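Local coordinates for ferritin heavy chain (Trichoplusia ni, PDB 1Z6O), which oxidises ferrous iron at its ferroxidase site and, together with light chains, stores it as a ferric mineral inside a secreted 24-subunit shell, at the interface of chains C and A and the interface of chains C and B. Residues are numbered along the deposited sequence; one frame, centred on the assembly and turned at random. Chains: chain A/B, Ferritin heavy chain; chain C, Ferritin light chain.

Contact 1: the interface of chains C and A. Residues chain C 188, 199-200, 203; chain A 177, 180-181, 191.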
# COMPACT_ATOMS: atom_id res chain seq x y z
N PHE C 188 46.46 31.67 3.81
CA PHE C 188 47.04 30.95 2.67
C PHE C 188 48.17 31.78 2.07
O PHE C 188 49.18 31.25 1.60
CB PHE C 188 46.01 30.73 1.56
CG PHE C 188 44.85 29.84 1.95
CD1 PHE C 188 43.61 30.03 1.35
CD2 PHE C 188 45.01 28.81 2.87
CE1 PHE C 188 42.52 29.20 1.66
CE2 PHE C 188 43.93 27.96 3.19
CZ PHE C 188 42.69 28.16 2.58
N LEU C 199 47.48 25.97 -4.71
CA LEU C 199 46.69 24.79 -4.36
C LEU C 199 45.58 25.18 -3.38
O LEU C 199 44.47 24.65 -3.44
CB LEU C 199 47.59 23.72 -3.72
CG LEU C 199 46.90 22.40 -3.34
CD1 LEU C 199 46.35 21.72 -4.60
CD2 LEU C 199 47.91 21.48 -2.64
N ALA C 200 45.88 26.10 -2.47
CA ALA C 200 44.88 26.53 -1.50
C ALA C 200 43.70 27.24 -2.16
O ALA C 200 42.55 27.03 -1.77
CB ALA C 200 45.52 27.44 -0.43
N VAL C 203 41.54 24.53 -3.66
CA VAL C 203 40.81 23.83 -2.61
C VAL C 203 39.71 24.72 -2.01
O VAL C 203 38.59 24.27 -1.75
CB VAL C 203 41.79 23.37 -1.49
CG1 VAL C 203 41.01 22.91 -0.25
CG2 VAL C 203 42.66 22.21 -2.03
N LEU A 177 46.84 25.58 4.73
CA LEU A 177 46.00 24.69 3.96
C LEU A 177 45.75 23.39 4.72
O LEU A 177 44.65 22.84 4.66
CB LEU A 177 46.63 24.40 2.60
CG LEU A 177 45.80 23.52 1.65
CD1 LEU A 177 44.38 24.08 1.49
CD2 LEU A 177 46.53 23.45 0.30
N PHE A 180 43.16 24.10 7.34
CA PHE A 180 41.88 24.38 6.70
C PHE A 180 41.16 23.08 6.30
O PHE A 180 39.98 22.90 6.59
CB PHE A 180 42.08 25.24 5.44
CG PHE A 180 40.80 25.51 4.68
CD1 PHE A 180 39.99 26.59 5.03
CD2 PHE A 180 40.41 24.68 3.64
CE1 PHE A 180 38.79 26.84 4.34
CE2 PHE A 180 39.21 24.91 2.93
CZ PHE A 180 38.40 26.00 3.29
N ILE A 181 41.89 22.19 5.63
CA ILE A 181 41.30 20.92 5.20
C ILE A 181 40.91 20.05 6.40
O ILE A 181 39.82 19.47 6.44
CB ILE A 181 42.30 20.14 4.30
CG1 ILE A 181 42.47 20.89 2.97
CG2 ILE A 181 41.80 18.70 4.05
CD1 ILE A 181 43.61 20.35 2.10
N VAL A 191 36.67 18.47 1.00
CA VAL A 191 36.75 19.51 -0.02
C VAL A 191 37.11 18.91 -1.38
O VAL A 191 36.65 19.46 -2.40
CB VAL A 191 37.78 20.60 0.36
CG1 VAL A 191 37.71 21.74 -0.67
CG2 VAL A 191 37.51 21.13 1.78
OXT VAL A 191 37.85 17.90 -1.42
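C:Phe188 drives the rim of its ring into the flat side of A:Phe180, with CZ lying 3.8 Å above the plane of the latter, toward one border of the ring. The two planes stand at 75°, an edge-to-face pair rather than a stack. At the edge of C:Phe188, in its own plane, CE2 meets CB of A:Phe180 at 4.0 Å. One face of C:Phe188 is covered from within its own chain by CB of C:Ala200, which probably helps hold the ring in place.

A:Leu177 enters between the two helices of chain C. With CG trans to the backbone N (chi1 -177°), its methyls fork: CD2 meets CD2 of C:Leu199 at 3.8 Å, while CD1 lies 3.9 Å from CA of C:Ala200. The two leucine side chains cross at about a right angle. C:Val203 buries 65 Å², its CG1 4.0 Å from CD1 of A:Leu177 and 4.1 Å from CG1 of A:Ile181; contact with the poorly ordered C-terminal A:Val191 is doubtful.

The seam joins the short C-terminal helices C:197-211 and A:175-186, with C:Phe188 added from the end of helix C:157-190. These fifth helices of ferritin subunits cluster at the fourfold axes of the shell, here at best pseudo-fourfold because the chain types differ.

Contact 2: the interface of chains C and B. Residues chain C 60-61, 63-64; chain B 79, 83-85.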
# COMPACT_ATOMS: atom_id res chain seq x y z
N ALA C 60 30.24 36.91 -13.25
CA ALA C 60 30.65 36.69 -14.64
C ALA C 60 32.17 36.62 -14.74
O ALA C 60 32.73 35.71 -15.35
CB ALA C 60 30.12 37.83 -15.55
N TYR C 61 32.85 37.59 -14.12
CA TYR C 61 34.31 37.60 -14.18
C TYR C 61 34.93 36.29 -13.67
O TYR C 61 35.85 35.76 -14.29
CB TYR C 61 34.88 38.76 -13.36
CG TYR C 61 36.38 38.84 -13.42
CD1 TYR C 61 37.03 39.25 -14.59
CD2 TYR C 61 37.17 38.48 -12.33
CE1 TYR C 61 38.42 39.30 -14.68
CE2 TYR C 61 38.57 38.52 -12.40
CZ TYR C 61 39.18 38.93 -13.58
OH TYR C 61 40.55 38.98 -13.66
N ASN C 63 33.73 33.48 -13.83
CA ASN C 63 33.33 32.37 -14.68
C ASN C 63 34.00 32.48 -16.07
O ASN C 63 33.60 31.78 -17.00
CB ASN C 63 31.80 32.31 -14.81
CG ASN C 63 31.30 31.00 -15.43
OD1 ASN C 63 31.83 29.92 -15.15
ND2 ASN C 63 30.26 31.09 -16.26
N ASN C 64 35.00 33.36 -16.23
CA ASN C 64 35.69 33.41 -17.52
C ASN C 64 36.67 32.21 -17.54
O ASN C 64 36.94 31.63 -16.49
CB ASN C 64 36.37 34.79 -17.80
CG ASN C 64 37.70 35.02 -17.08
OD1 ASN C 64 38.59 34.18 -17.09
ND2 ASN C 64 37.85 36.19 -16.48
N LEU B 79 31.19 34.45 -22.29
CA LEU B 79 32.13 33.72 -21.44
C LEU B 79 32.47 32.36 -22.05
O LEU B 79 33.62 31.92 -22.02
CB LEU B 79 31.55 33.51 -20.03
CG LEU B 79 31.40 34.78 -19.17
CD1 LEU B 79 30.48 34.49 -17.97
CD2 LEU B 79 32.80 35.24 -18.68
N GLU B 83 35.53 35.08 -24.01
CA GLU B 83 35.60 36.53 -23.81
C GLU B 83 35.44 36.91 -22.35
O GLU B 83 35.30 36.06 -21.47
CB GLU B 83 34.51 37.22 -24.64
CG GLU B 83 34.61 36.96 -26.15
CD GLU B 83 35.88 37.56 -26.77
OE1 GLU B 83 36.44 38.51 -26.18
OE2 GLU B 83 36.31 37.09 -27.84
N LEU B 84 35.46 38.22 -22.10
CA LEU B 84 35.30 38.80 -20.78
C LEU B 84 36.37 38.41 -19.76
O LEU B 84 36.08 38.21 -18.58
CB LEU B 84 33.89 38.50 -20.23
CG LEU B 84 32.76 39.07 -21.11
CD1 LEU B 84 31.39 38.79 -20.48
CD2 LEU B 84 32.95 40.59 -21.29
N THR B 85 37.61 38.28 -20.23
CA THR B 85 38.73 38.03 -19.33
C THR B 85 39.14 39.41 -18.80
O THR B 85 39.95 39.53 -17.89
CB THR B 85 39.91 37.37 -20.06
OG1 THR B 85 40.16 38.08 -21.28
CG2 THR B 85 39.57 35.91 -20.38
O HOH W 1 40.77 37.09 -16.37
O HOH W 2 41.51 40.96 -16.06
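B:Leu79, C:Asn64 and B:Thr85 bury the most surface here, 47, 40 and 27 Å² in that order. The isobutyl group of B:Leu79, at the end of helix B:54-80, straddles the turn that follows helix C:37-61. Its CD2 touches CA of C:Asn64 at 3.6 Å, whereas CD1 faces CA of C:Ala60 at 4.0 Å. The same CD1 also lies beside the side chain of C:Asn63, which crosses it at a slant.

C:Asn64 holds CG between its backbone N and carbonyl carbon (chi1 78°), a cramped setting that turns the amide toward B:Leu84 and B:Thr85. Its ND2 makes a weak, bent hydrogen bond to the backbone O of B:Leu84, 3.4 Å away with 128° at the hydrogen. At about a right angle to this side chain, CG2 of B:Thr85 rests 3.9 Å from the amide carbon CG.

The backbone O of B:Thr85 is bonded by water 1 and water 2. Water 1 lies 3.1 Å from ND2 of C:Asn64, and water 2 lies 3.3 Å from the phenol OH of C:Tyr61. The waters thus bridge the two chains alongside the weak direct bond.

By fitting the helix end of one subunit type to the turn of the other, the patch helps join heavy and light chains in the mixed shell.

Contact 3: the interface of chains C and B. Residues chain C 49-50, 53; chain B 33, 36-37, 92, 94.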
# COMPACT_ATOMS: atom_id res chain seq x y z
N LEU C 49 19.62 47.46 -5.90
CA LEU C 49 19.55 47.27 -7.35
C LEU C 49 20.94 47.41 -7.97
O LEU C 49 21.37 46.57 -8.77
CB LEU C 49 18.59 48.31 -7.96
CG LEU C 49 18.46 48.34 -9.48
CD1 LEU C 49 18.02 46.96 -10.00
CD2 LEU C 49 17.43 49.41 -9.86
N GLU C 50 21.65 48.46 -7.60
CA GLU C 50 22.99 48.69 -8.11
C GLU C 50 23.93 47.56 -7.70
O GLU C 50 24.69 47.05 -8.52
CB GLU C 50 23.55 50.03 -7.59
CG GLU C 50 22.70 51.22 -8.06
CD GLU C 50 23.03 52.54 -7.36
OE1 GLU C 50 23.55 52.50 -6.22
OE2 GLU C 50 22.73 53.60 -7.94
N TYR C 53 23.60 44.19 -9.67
CA TYR C 53 24.32 44.14 -10.94
C TYR C 53 25.85 44.15 -10.75
O TYR C 53 26.56 43.54 -11.55
CB TYR C 53 23.83 45.27 -11.88
CG TYR C 53 22.57 44.83 -12.62
CD1 TYR C 53 21.31 45.40 -12.34
CD2 TYR C 53 22.63 43.82 -13.58
CE1 TYR C 53 20.16 44.96 -13.01
CE2 TYR C 53 21.49 43.38 -14.24
CZ TYR C 53 20.26 43.94 -13.96
OH TYR C 53 19.16 43.50 -14.65
N VAL B 33 19.49 45.05 -19.76
CA VAL B 33 19.49 45.58 -18.39
C VAL B 33 18.60 46.82 -18.32
O VAL B 33 17.81 46.97 -17.38
CB VAL B 33 20.93 45.89 -17.90
CG1 VAL B 33 20.91 46.69 -16.59
CG2 VAL B 33 21.68 44.57 -17.68
N SER B 36 15.12 45.74 -18.13
CA SER B 36 14.74 45.22 -16.82
C SER B 36 14.41 46.37 -15.87
O SER B 36 13.46 46.28 -15.10
CB SER B 36 15.83 44.32 -16.17
OG SER B 36 16.92 45.06 -15.63
N LEU B 37 15.18 47.46 -15.94
CA LEU B 37 14.94 48.60 -15.06
C LEU B 37 13.64 49.32 -15.40
O LEU B 37 12.94 49.80 -14.51
CB LEU B 37 16.11 49.60 -15.13
CG LEU B 37 17.49 48.98 -14.86
CD1 LEU B 37 18.58 50.04 -14.96
CD2 LEU B 37 17.51 48.35 -13.49
N LEU B 92 28.05 47.11 -17.97
CA LEU B 92 26.75 47.62 -17.55
C LEU B 92 26.79 48.87 -16.72
O LEU B 92 27.76 49.13 -16.02
CB LEU B 92 26.04 46.58 -16.68
CG LEU B 92 25.77 45.24 -17.29
CD1 LEU B 92 25.28 44.28 -16.22
CD2 LEU B 92 24.75 45.43 -18.40
N VAL B 94 23.79 50.95 -14.29
CA VAL B 94 22.42 51.03 -13.81
C VAL B 94 22.07 52.52 -13.70
O VAL B 94 22.79 53.27 -13.06
CB VAL B 94 22.28 50.38 -12.41
CG1 VAL B 94 20.93 50.71 -11.79
CG2 VAL B 94 22.45 48.87 -12.52
O HOH W 3 24.23 53.67 -10.63
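C:Tyr53 hydrogen-bonds to B:Ser36 where the first long helices of two ferritin four-helix bundles, C:37-61 and B:19-47, pass each other antiparallel. The phenol OH and the serine OG are 2.9 Å apart. B:Ser36 is itself fixed within its helix, as OG donates to the backbone O of B:Val33 at 2.7 Å. That bond meets a lone pair in the carbonyl plane, with an angle of 127° at the oxygen. Torsion chi1 of 76° sets OG between the serine N and carbonyl carbon, from where it can serve both the carbonyl of its own helix and the tyrosine.

A water supplies a second polar route. Water 3 lies 3.1 Å from OE2 of the C:Glu50 carboxylate and also bonds the backbone O of B:Val94, linking the acid to the extended segment of chain B.

Apolar groups of chain B gather on one side of the phenol ring, and C:Tyr53 buries 76 Å² in all. CG1 of B:Val33 sits 3.9 Å above one face, toward the rim, while its other methyl, CG2, touches CE2 of the tyrosine. B:Val94 crosses the tyrosine at about a right angle and brings CG2 to within 3.7 Å of CD1 of C:Tyr53; B:Leu92 places its CD1 beside CD2 of C:Tyr53. Nearer the start of helix C:37-61, both methyls of C:Leu49 meet CD2 of B:Leu37, CD2 to CD2 at 3.8 Å, and B:Val94 CG1 lies beside C:Leu49 CG.

Contact 2 and contact 3 belong to one interface between chains C and B, their C-alpha centres about 19 Å apart. Both use helix C:37-61, contact 3 at its middle and contact 2 at its end, while the chain B segment after helix B:54-80 runs from one to the other. Contact 1 lies about 24 Å from contact 2 and 35 Å from contact 3, on other helices of chain C and against a different heavy chain. One light chain therefore touches two heavy chains through separate surfaces, consistent with the symmetrical shell of 12 heavy and 12 light chains.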